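Local coordinates for putative diflavin flavoprotein A 3 (Synechocystis sp., PDB 6H0C) that probably passes electrons from NADH to oxygen, reducing it to water, and is represented here by its flavodiiron core, a metallo-hydrolase-like domain joined to a flavodoxin-like one, at residues A[24-29]-A[380-385]; A[44-50]-A[138-144]; A[130-134]-A[145-149]; A[346-350]-A[375-379]. One frame throughout, in Å; residues are numbered along the deposited sequence.

Contact 1: A[24-29]-A[380-385]; sequences RLKFEI and PTDQTL
Build residues 24-29 as an irregular chain with an inverse gamma turn centred on Phe27, and set it against the start of helix 382-404. Phe27 and Asp382 have their CA atoms 6.0 Å apart, Ile29 and Leu385 6.5 Å. Thr381 is the N-cap: its N gives a hydrogen bond to Thr384 OG1 (2.8 Å), while its O accepts from Leu385 N (3.2 Å). This is a junction between the two domains of a flavodiiron core, a loop of the metallo-hydrolase part meeting the last helix of the flavodoxin-like part. Across it runs one salt bridge, from Arg24 (t, t, then p at chi3), whose NH2 reaches Asp382 OD2 at 3.3 Å in a weak hydrogen bond. Phe27, in the m rotamer, lays one ring face over the helix start, with CD1 3.5 Å from Asp382 N. Leu385 CD1 fits against the backbone, 3.4 Å from Phe27 C and 3.7 Å from Ile29 N. Ile29 O is satisfied by Tyr197, and Lys26 NZ by a bound citrate.

Contact 2: A[44-50]-A[138-144]; sequences ISADKIA and LGRGHEL
Residues 44-50 form a beta hairpin whose arms are tied by Ile44 and Ala50, bonded N to O both ways at 2.9 Å, with Ala46 N to Lys48 O (2.9 Å) nearer the tip. Facing it, 138-144 folds back through a type I' turn, Gly139 to His142, closed by His142 N to Gly139 O (3.1 Å) and flanked by Leu138 N to His142 O (2.9 Å). Ile44 (m, t) puts CG2 over the His142 ring face, a CH-pi contact 3.9 Å from the centroid, and 3.7 Å from Leu138 CD1; its CD1 lies 4.1 Å from Leu144 CD2. His142 itself bonds to Asp162 and Asp13. Ala46 points at the turn, CB 3.2 Å from Leu138 O, and its CA lies against one face of the Arg140 guanidinium, 3.7 Å from CZ. Asp47 OD1 makes a long salt bridge to Arg140 NH1 (3.7 Å), secondary to the one Arg140 has with Asp13, and a water joins Asp47 OD2 (3.0 Å) to Arg140 N (2.6 Å). Asp47 OD2 also lies 3.3 Å from Gly139 CA, where a CB would clash. Lys48 N donates to Leu138 O (2.9 Å), and Ala50 CB closes on Leu138 CD1 at 3.8 Å. Two hairpin tips, one from each beta-sheet, thus meet at one end of the alpha-beta/beta-alpha sandwich of the metallo-hydrolase (metallo-beta-lactamase) fold.

Contact 3: A[130-134]-A[145-149]; sequences MKGND and TFIPT
Two backbone hydrogen bonds hold this contact together: Asn133 N to Phe146 O, and Phe146 N to Asp134 O, each 3.0 Å. Phe146 thus has both its N and its O satisfied by consecutive residues of 130-134. That segment makes a type II turn from Lys131 to Asp134, with Gly132 at -55/130 and Asn133 at 74/10; Asp134 N bonds to Lys131 O (3.0 Å), and Asp134 OD2 takes Lys131 N (2.9 Å). Gly132 and Ile147 have CA atoms 4.7 Å apart. CA-H...O contacts join Gly132 CA to Phe146 O (3.5 Å) and Thr145 CA to Asp134 O (3.4 Å). Met130 (m, m, t) sets CG over the Phe146 ring, 3.9 Å from its centroid, with SD oblique at 4.5 Å, a Met-aromatic contact. Pro148 CD packs 3.4 Å from Gly132 N. The turn leads from strand 127-129 of one metallo-hydrolase sheet to strand 135-137 of the other, so its backbone bonds pair the connection with strand 143-148, while Met130 and Phe146 make an apolar contact between the sheets.

Contact 4: A[346-350]-A[375-379]; sequences GSFGW and RVKFK
Strands 346-348 and 375-377 run parallel, their short axes 4.8 Å apart at closest and 31° from each other. The register pairs Gly346 with Arg375, Ser347 with Val376 and Phe348 with Lys377, CA to CA 5.5, 4.5 and 5.3 Å. Three hydrogen bonds follow: Val376 N to Gly346 O (3.0 Å), Phe348 N to Val376 O (3.2 Å), and Phe378 N to Phe348 O (3.1 Å). The last carries the pairing one residue past strand 375-377, where Phe378 swings to a positive phi (57/-155) and the chain turns away. A short CA-H...O contact joins Ser347 CA and Val376 O at 3.0 Å. Phe348, Arg375 and Lys377 share one face of the sheet, Ser347 and Val376 the other. Phe348 takes the p rotamer (chi1 55°), which lays its ring across the neighbouring strand: CE2 comes to 3.7 Å from Arg375 CB, near the ring plane, and CE1 to 3.8 Å from Lys377 CG. That same Lys377 CG lies 3.2 Å from Gly349 O, and the rest of its extended chain runs past Trp350, CE 4.1 Å from Trp350 CA. Helix 353-364 covers the Phe348 face as the crossover of a beta-alpha-beta unit, Ile355 packing there and Asp356 and Glu359 holding the Arg375 guanidinium; helix 268-281 lies on the other, where Val376 meets Leu272, at the 368-377 edge of the flavodoxin-like five-stranded parallel sheet.

Overall arrangement
Contacts 2 and 3 lie in the metallo-hydrolase domain, contact 4 in the flavodoxin-like domain, and contact 1 between the two. Along the chain contact 1 encloses all the others. Contacts 2 and 3 alternate their segments and share strand 143-148, with centres 17 Å apart; together they tie the two sheets of that domain to each other. Contact 4 follows in series, its centre about 46 Å from that of contact 2 and across the chain's centre. Contacts 1 and 4 are neighbours, centres 14 Å apart: strand 368-377 leads into helix 382-404, and Thr384 CG2 meets Val376 CG2 at 3.9 Å. The edge of the flavodoxin-like sheet is thereby connected to the domain interface.

Contact 1: A[24-29]-A[380-385]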
# COMPACT_ATOMS: atom_id res chain seq x y z
N ARG A 24 -13.22 3.46 12.44
CA ARG A 24 -12.02 3.94 11.77
C ARG A 24 -10.96 4.19 12.84
O ARG A 24 -11.25 4.79 13.88
CB ARG A 24 -12.30 5.20 10.96
CG ARG A 24 -11.08 5.75 10.25
CD ARG A 24 -11.44 6.99 9.46
NE ARG A 24 -12.14 7.95 10.31
CZ ARG A 24 -12.49 9.17 9.93
NH1 ARG A 24 -12.21 9.60 8.70
NH2 ARG A 24 -13.12 9.97 10.78
N LEU A 25 -9.74 3.72 12.59
CA LEU A 25 -8.68 3.86 13.58
C LEU A 25 -7.60 4.88 13.15
O LEU A 25 -6.92 5.46 14.00
CB LEU A 25 -8.04 2.50 13.88
CG LEU A 25 -8.95 1.43 14.51
CD1 LEU A 25 -8.16 0.23 15.01
CD2 LEU A 25 -9.81 2.01 15.62
N LYS A 26 -7.46 5.09 11.84
CA LYS A 26 -6.49 6.07 11.32
C LYS A 26 -7.16 7.09 10.40
O LYS A 26 -8.10 6.76 9.68
CB LYS A 26 -5.35 5.39 10.55
CG LYS A 26 -5.00 3.95 10.92
CD LYS A 26 -4.12 3.34 9.81
CE LYS A 26 -3.73 1.89 10.08
NZ LYS A 26 -2.63 1.77 11.07
N PHE A 27 -6.67 8.33 10.42
CA PHE A 27 -7.11 9.31 9.44
C PHE A 27 -6.34 9.10 8.14
O PHE A 27 -5.35 9.79 7.87
CB PHE A 27 -6.91 10.75 9.94
CG PHE A 27 -7.77 11.09 11.12
CD1 PHE A 27 -9.14 11.25 10.97
CD2 PHE A 27 -7.21 11.24 12.38
CE1 PHE A 27 -9.95 11.57 12.06
CE2 PHE A 27 -8.01 11.55 13.48
CZ PHE A 27 -9.38 11.72 13.32
N GLU A 28 -6.77 8.12 7.37
CA GLU A 28 -6.22 7.92 6.04
C GLU A 28 -7.38 7.87 5.08
O GLU A 28 -8.44 7.36 5.43
CB GLU A 28 -5.37 6.66 5.99
CG GLU A 28 -4.11 6.78 6.81
CD GLU A 28 -3.35 5.49 6.88
OE1 GLU A 28 -3.74 4.53 6.19
OE2 GLU A 28 -2.36 5.43 7.64
N ILE A 29 -7.20 8.42 3.88
CA ILE A 29 -8.32 8.61 2.96
C ILE A 29 -9.06 7.30 2.68
O ILE A 29 -10.28 7.30 2.50
CB ILE A 29 -7.82 9.26 1.62
CG1 ILE A 29 -8.98 9.88 0.83
CG2 ILE A 29 -7.08 8.26 0.76
CD1 ILE A 29 -9.51 11.14 1.44
N PRO A 380 -2.04 14.58 10.70
CA PRO A 380 -3.19 14.93 9.87
C PRO A 380 -4.49 14.59 10.57
O PRO A 380 -4.54 13.61 11.31
CB PRO A 380 -3.01 14.07 8.62
CG PRO A 380 -1.55 13.75 8.59
CD PRO A 380 -1.13 13.64 10.01
N THR A 381 -5.53 15.39 10.34
CA THR A 381 -6.85 15.11 10.88
C THR A 381 -7.84 14.88 9.75
O THR A 381 -7.46 14.91 8.58
CB THR A 381 -7.38 16.26 11.75
OG1 THR A 381 -7.70 17.38 10.91
CG2 THR A 381 -6.33 16.68 12.78
N ASP A 382 -9.10 14.66 10.11
CA ASP A 382 -10.15 14.44 9.12
C ASP A 382 -10.21 15.59 8.12
O ASP A 382 -10.29 15.37 6.91
CB ASP A 382 -11.50 14.28 9.80
CG ASP A 382 -12.45 13.42 9.00
OD1 ASP A 382 -12.15 13.13 7.83
OD2 ASP A 382 -13.51 13.04 9.56
N GLN A 383 -10.16 16.82 8.61
CA GLN A 383 -10.30 17.95 7.72
C GLN A 383 -9.02 18.15 6.91
O GLN A 383 -9.08 18.62 5.77
CB GLN A 383 -10.67 19.22 8.48
CG GLN A 383 -11.55 20.14 7.64
CD GLN A 383 -11.93 21.42 8.36
OE1 GLN A 383 -12.11 21.44 9.58
NE2 GLN A 383 -12.04 22.50 7.60
N THR A 384 -7.88 17.77 7.48
CA THR A 384 -6.62 17.77 6.73
C THR A 384 -6.78 17.01 5.43
O THR A 384 -6.48 17.53 4.36
CB THR A 384 -5.47 17.10 7.51
OG1 THR A 384 -5.30 17.73 8.78
CG2 THR A 384 -4.18 17.21 6.72
N LEU A 385 -7.27 15.78 5.53
CA LEU A 385 -7.45 14.92 4.37
C LEU A 385 -8.38 15.56 3.36
O LEU A 385 -8.12 15.51 2.16
CB LEU A 385 -7.99 13.55 4.79
CG LEU A 385 -7.13 12.72 5.74
CD1 LEU A 385 -7.81 11.39 6.04
CD2 LEU A 385 -5.77 12.50 5.13

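Contact 2: A[44-50]-A[138-144]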
# COMPACT_ATOMS: atom_id res chain seq x y z
N ILE A 44 -1.19 -21.62 7.55
CA ILE A 44 -1.13 -22.93 6.93
C ILE A 44 -0.34 -23.85 7.84
O ILE A 44 0.84 -23.61 8.12
CB ILE A 44 -0.48 -22.92 5.54
CG1 ILE A 44 -1.19 -21.94 4.61
CG2 ILE A 44 -0.52 -24.32 4.93
CD1 ILE A 44 -0.53 -21.84 3.24
N SER A 45 -0.99 -24.90 8.32
CA SER A 45 -0.34 -25.80 9.24
C SER A 45 -0.26 -27.20 8.64
O SER A 45 -1.19 -27.98 8.75
CB SER A 45 -1.09 -25.82 10.56
OG SER A 45 -0.36 -26.55 11.52
N ALA A 46 0.86 -27.49 7.99
CA ALA A 46 1.05 -28.81 7.38
C ALA A 46 2.25 -29.46 8.03
O ALA A 46 2.39 -29.38 9.25
CB ALA A 46 1.23 -28.68 5.89
N ASP A 47 3.11 -30.08 7.22
CA ASP A 47 4.38 -30.59 7.73
C ASP A 47 5.19 -29.44 8.34
O ASP A 47 5.87 -29.61 9.35
CB ASP A 47 5.19 -31.27 6.64
CG ASP A 47 4.51 -32.51 6.10
OD1 ASP A 47 3.61 -33.05 6.78
OD2 ASP A 47 4.89 -32.94 4.99
N LYS A 48 5.10 -28.28 7.70
CA LYS A 48 5.64 -27.07 8.28
C LYS A 48 4.51 -26.08 8.50
O LYS A 48 3.45 -26.19 7.90
CB LYS A 48 6.74 -26.49 7.40
CG LYS A 48 7.98 -27.37 7.43
CD LYS A 48 9.20 -26.70 6.89
CE LYS A 48 10.41 -27.53 7.24
NZ LYS A 48 10.42 -27.81 8.70
N ILE A 49 4.74 -25.13 9.40
CA ILE A 49 3.70 -24.18 9.79
C ILE A 49 4.10 -22.77 9.39
O ILE A 49 5.19 -22.30 9.76
CB ILE A 49 3.43 -24.23 11.30
CG1 ILE A 49 3.00 -25.64 11.70
CG2 ILE A 49 2.39 -23.19 11.69
CD1 ILE A 49 2.78 -25.81 13.17
N ALA A 50 3.23 -22.11 8.64
CA ALA A 50 3.51 -20.75 8.17
C ALA A 50 2.38 -19.82 8.56
O ALA A 50 1.20 -20.17 8.45
CB ALA A 50 3.70 -20.73 6.66
N LEU A 138 5.59 -26.54 2.26
CA LEU A 138 5.13 -26.75 3.64
C LEU A 138 4.73 -28.21 3.86
O LEU A 138 4.30 -28.58 4.95
CB LEU A 138 3.95 -25.84 3.97
CG LEU A 138 4.20 -24.33 3.80
CD1 LEU A 138 2.99 -23.50 4.23
CD2 LEU A 138 5.46 -23.90 4.54
N GLY A 139 4.86 -29.02 2.81
CA GLY A 139 4.43 -30.40 2.86
C GLY A 139 2.96 -30.54 2.51
O GLY A 139 2.23 -29.55 2.46
N ARG A 140 2.53 -31.78 2.25
CA ARG A 140 1.12 -32.06 2.02
C ARG A 140 0.54 -31.31 0.82
O ARG A 140 -0.66 -31.02 0.78
CB ARG A 140 0.31 -31.74 3.29
CG ARG A 140 0.13 -32.94 4.21
CD ARG A 140 0.51 -32.66 5.66
NE ARG A 140 -0.58 -32.07 6.41
CZ ARG A 140 -0.66 -32.05 7.73
NH1 ARG A 140 0.30 -32.60 8.46
NH2 ARG A 140 -1.69 -31.47 8.33
N GLY A 141 1.39 -31.02 -0.16
CA GLY A 141 0.95 -30.39 -1.40
C GLY A 141 0.96 -28.87 -1.38
O GLY A 141 0.71 -28.24 -2.41
N HIS A 142 1.23 -28.28 -0.21
CA HIS A 142 1.32 -26.83 -0.09
C HIS A 142 2.71 -26.36 -0.52
O HIS A 142 3.50 -25.89 0.30
CB HIS A 142 1.05 -26.37 1.36
CG HIS A 142 -0.28 -26.82 1.90
ND1 HIS A 142 -1.43 -26.07 1.76
CD2 HIS A 142 -0.63 -27.93 2.60
CE1 HIS A 142 -2.44 -26.70 2.34
NE2 HIS A 142 -1.98 -27.83 2.86
N GLU A 143 3.01 -26.51 -1.81
CA GLU A 143 4.26 -25.95 -2.30
C GLU A 143 3.99 -24.57 -2.84
O GLU A 143 3.54 -24.40 -3.98
CB GLU A 143 4.92 -26.82 -3.37
CG GLU A 143 6.36 -26.36 -3.62
CD GLU A 143 7.12 -27.23 -4.60
OE1 GLU A 143 6.52 -28.20 -5.11
OE2 GLU A 143 8.31 -26.93 -4.85
N LEU A 144 4.25 -23.58 -1.99
CA LEU A 144 3.97 -22.19 -2.29
C LEU A 144 4.86 -21.67 -3.41
O LEU A 144 6.04 -22.00 -3.48
CB LEU A 144 4.15 -21.34 -1.03
CG LEU A 144 3.45 -21.86 0.23
CD1 LEU A 144 3.74 -20.92 1.41
CD2 LEU A 144 1.95 -22.03 -0.00
O HOH W 1 3.78 -34.04 2.43

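Contact 3: A[130-134]-A[145-149]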
# COMPACT_ATOMS: atom_id res chain seq x y z
N MET A 130 12.43 -14.02 -1.09
CA MET A 130 11.78 -14.71 -2.19
C MET A 130 11.62 -13.81 -3.42
O MET A 130 11.25 -12.63 -3.32
CB MET A 130 10.42 -15.26 -1.74
CG MET A 130 10.50 -16.33 -0.65
SD MET A 130 11.32 -17.85 -1.19
CE MET A 130 10.85 -18.99 0.12
N LYS A 131 11.93 -14.39 -4.58
CA LYS A 131 11.84 -13.73 -5.87
C LYS A 131 10.76 -14.44 -6.68
O LYS A 131 10.26 -15.49 -6.27
CB LYS A 131 13.20 -13.78 -6.57
CG LYS A 131 13.23 -13.20 -7.97
CD LYS A 131 14.63 -13.30 -8.59
CE LYS A 131 14.72 -12.56 -9.93
NZ LYS A 131 16.08 -12.65 -10.53
N GLY A 132 10.39 -13.87 -7.82
CA GLY A 132 9.36 -14.46 -8.66
C GLY A 132 9.67 -15.90 -9.01
O GLY A 132 10.78 -16.21 -9.43
N ASN A 133 8.68 -16.77 -8.81
CA ASN A 133 8.78 -18.20 -9.13
C ASN A 133 9.65 -19.01 -8.16
O ASN A 133 9.94 -20.18 -8.43
CB ASN A 133 9.28 -18.39 -10.56
CG ASN A 133 8.34 -17.77 -11.59
OD1 ASN A 133 7.12 -17.86 -11.46
ND2 ASN A 133 8.91 -17.14 -12.61
N ASP A 134 10.05 -18.41 -7.04
CA ASP A 134 10.64 -19.17 -5.94
C ASP A 134 9.56 -20.00 -5.26
O ASP A 134 8.37 -19.67 -5.34
CB ASP A 134 11.30 -18.26 -4.90
CG ASP A 134 12.69 -17.83 -5.30
OD1 ASP A 134 13.24 -18.40 -6.27
OD2 ASP A 134 13.24 -16.93 -4.63
N THR A 145 4.28 -20.84 -4.28
CA THR A 145 5.04 -20.08 -5.26
C THR A 145 4.89 -18.59 -4.97
O THR A 145 3.79 -18.12 -4.67
CB THR A 145 4.59 -20.40 -6.70
OG1 THR A 145 4.90 -21.76 -7.00
CG2 THR A 145 5.30 -19.51 -7.70
N PHE A 146 5.98 -17.84 -5.05
CA PHE A 146 5.92 -16.42 -4.71
C PHE A 146 5.94 -15.52 -5.94
O PHE A 146 6.61 -15.81 -6.93
CB PHE A 146 7.06 -16.08 -3.75
CG PHE A 146 6.97 -16.83 -2.45
CD1 PHE A 146 7.66 -18.02 -2.27
CD2 PHE A 146 6.14 -16.37 -1.43
CE1 PHE A 146 7.55 -18.73 -1.07
CE2 PHE A 146 6.03 -17.07 -0.24
CZ PHE A 146 6.73 -18.25 -0.06
N ILE A 147 5.20 -14.42 -5.86
CA ILE A 147 5.10 -13.44 -6.93
C ILE A 147 5.25 -12.01 -6.39
O ILE A 147 4.28 -11.46 -5.84
CB ILE A 147 3.74 -13.51 -7.68
CG1 ILE A 147 3.40 -14.95 -8.07
CG2 ILE A 147 3.77 -12.58 -8.89
CD1 ILE A 147 2.47 -15.65 -7.11
N PRO A 148 6.45 -11.41 -6.53
CA PRO A 148 6.62 -9.99 -6.19
C PRO A 148 5.66 -9.09 -6.99
O PRO A 148 5.53 -9.24 -8.20
CB PRO A 148 8.09 -9.71 -6.55
CG PRO A 148 8.76 -11.05 -6.42
CD PRO A 148 7.73 -12.04 -6.92
N THR A 149 4.98 -8.17 -6.31
CA THR A 149 4.07 -7.28 -7.01
C THR A 149 4.24 -5.86 -6.49
O THR A 149 3.34 -5.29 -5.88
CB THR A 149 2.60 -7.74 -6.85
OG1 THR A 149 2.29 -7.90 -5.46
CG2 THR A 149 2.36 -9.06 -7.57

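Contact 4: A[346-350]-A[375-379]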
# COMPACT_ATOMS: atom_id res chain seq x y z
N GLY A 346 3.63 18.98 2.36
CA GLY A 346 4.39 18.24 3.34
C GLY A 346 3.88 18.39 4.76
O GLY A 346 3.07 19.27 5.05
N SER A 347 4.36 17.52 5.64
CA SER A 347 4.14 17.66 7.08
C SER A 347 5.47 17.96 7.74
O SER A 347 6.54 17.72 7.16
CB SER A 347 3.55 16.39 7.68
OG SER A 347 4.53 15.36 7.69
N PHE A 348 5.41 18.48 8.96
CA PHE A 348 6.63 18.71 9.72
C PHE A 348 6.32 18.90 11.19
O PHE A 348 5.17 19.16 11.56
CB PHE A 348 7.37 19.92 9.18
CG PHE A 348 6.55 21.16 9.14
CD1 PHE A 348 6.67 22.11 10.14
CD2 PHE A 348 5.65 21.37 8.11
CE1 PHE A 348 5.90 23.26 10.10
CE2 PHE A 348 4.89 22.52 8.07
CZ PHE A 348 5.02 23.46 9.06
N GLY A 349 7.36 18.75 12.01
CA GLY A 349 7.23 18.97 13.43
C GLY A 349 7.22 20.46 13.68
O GLY A 349 6.19 21.12 13.59
N TRP A 350 8.39 21.00 13.98
CA TRP A 350 8.48 22.42 14.27
C TRP A 350 9.27 23.16 13.20
O TRP A 350 9.32 24.39 13.19
CB TRP A 350 9.09 22.63 15.66
CG TRP A 350 10.22 21.70 16.03
CD1 TRP A 350 11.41 21.55 15.37
CD2 TRP A 350 10.28 20.82 17.17
NE1 TRP A 350 12.20 20.63 16.02
CE2 TRP A 350 11.53 20.17 17.12
CE3 TRP A 350 9.40 20.52 18.21
CZ2 TRP A 350 11.92 19.23 18.09
CZ3 TRP A 350 9.79 19.60 19.16
CH2 TRP A 350 11.04 18.96 19.09
N ARG A 375 1.15 23.09 3.98
CA ARG A 375 1.96 22.84 5.15
C ARG A 375 1.11 22.29 6.30
O ARG A 375 0.25 22.99 6.83
CB ARG A 375 2.67 24.12 5.58
CG ARG A 375 3.68 24.63 4.56
CD ARG A 375 4.29 25.97 4.97
NE ARG A 375 5.40 26.35 4.10
CZ ARG A 375 5.27 27.07 2.99
NH1 ARG A 375 4.07 27.48 2.60
NH2 ARG A 375 6.34 27.38 2.27
N VAL A 376 1.33 21.03 6.66
CA VAL A 376 0.58 20.39 7.73
C VAL A 376 1.45 20.13 8.95
O VAL A 376 2.37 19.31 8.89
CB VAL A 376 -0.02 19.05 7.28
CG1 VAL A 376 -0.77 18.40 8.44
CG2 VAL A 376 -0.93 19.26 6.08
N LYS A 377 1.14 20.80 10.06
CA LYS A 377 1.92 20.62 11.28
C LYS A 377 1.39 19.46 12.15
O LYS A 377 0.22 19.41 12.51
CB LYS A 377 1.96 21.92 12.09
CG LYS A 377 3.33 22.23 12.71
CD LYS A 377 3.27 23.53 13.53
CE LYS A 377 4.60 23.84 14.21
NZ LYS A 377 4.48 25.06 15.07
N PHE A 378 2.30 18.52 12.45
CA PHE A 378 2.00 17.28 13.16
C PHE A 378 0.92 16.45 12.46
O PHE A 378 0.72 16.57 11.25
CB PHE A 378 1.59 17.56 14.61
CG PHE A 378 1.89 16.42 15.56
CD1 PHE A 378 2.83 15.45 15.22
CD2 PHE A 378 1.23 16.31 16.78
CE1 PHE A 378 3.10 14.40 16.08
CE2 PHE A 378 1.51 15.26 17.64
CZ PHE A 378 2.44 14.30 17.29
N LYS A 379 0.22 15.62 13.23
CA LYS A 379 -0.62 14.56 12.68
C LYS A 379 -1.85 15.06 11.93
O LYS A 379 -2.62 15.86 12.45
CB LYS A 379 -1.06 13.60 13.79
CG LYS A 379 -0.99 12.13 13.40
CD LYS A 379 -1.56 11.22 14.48
CE LYS A 379 -3.00 11.58 14.80
NZ LYS A 379 -3.63 10.64 15.78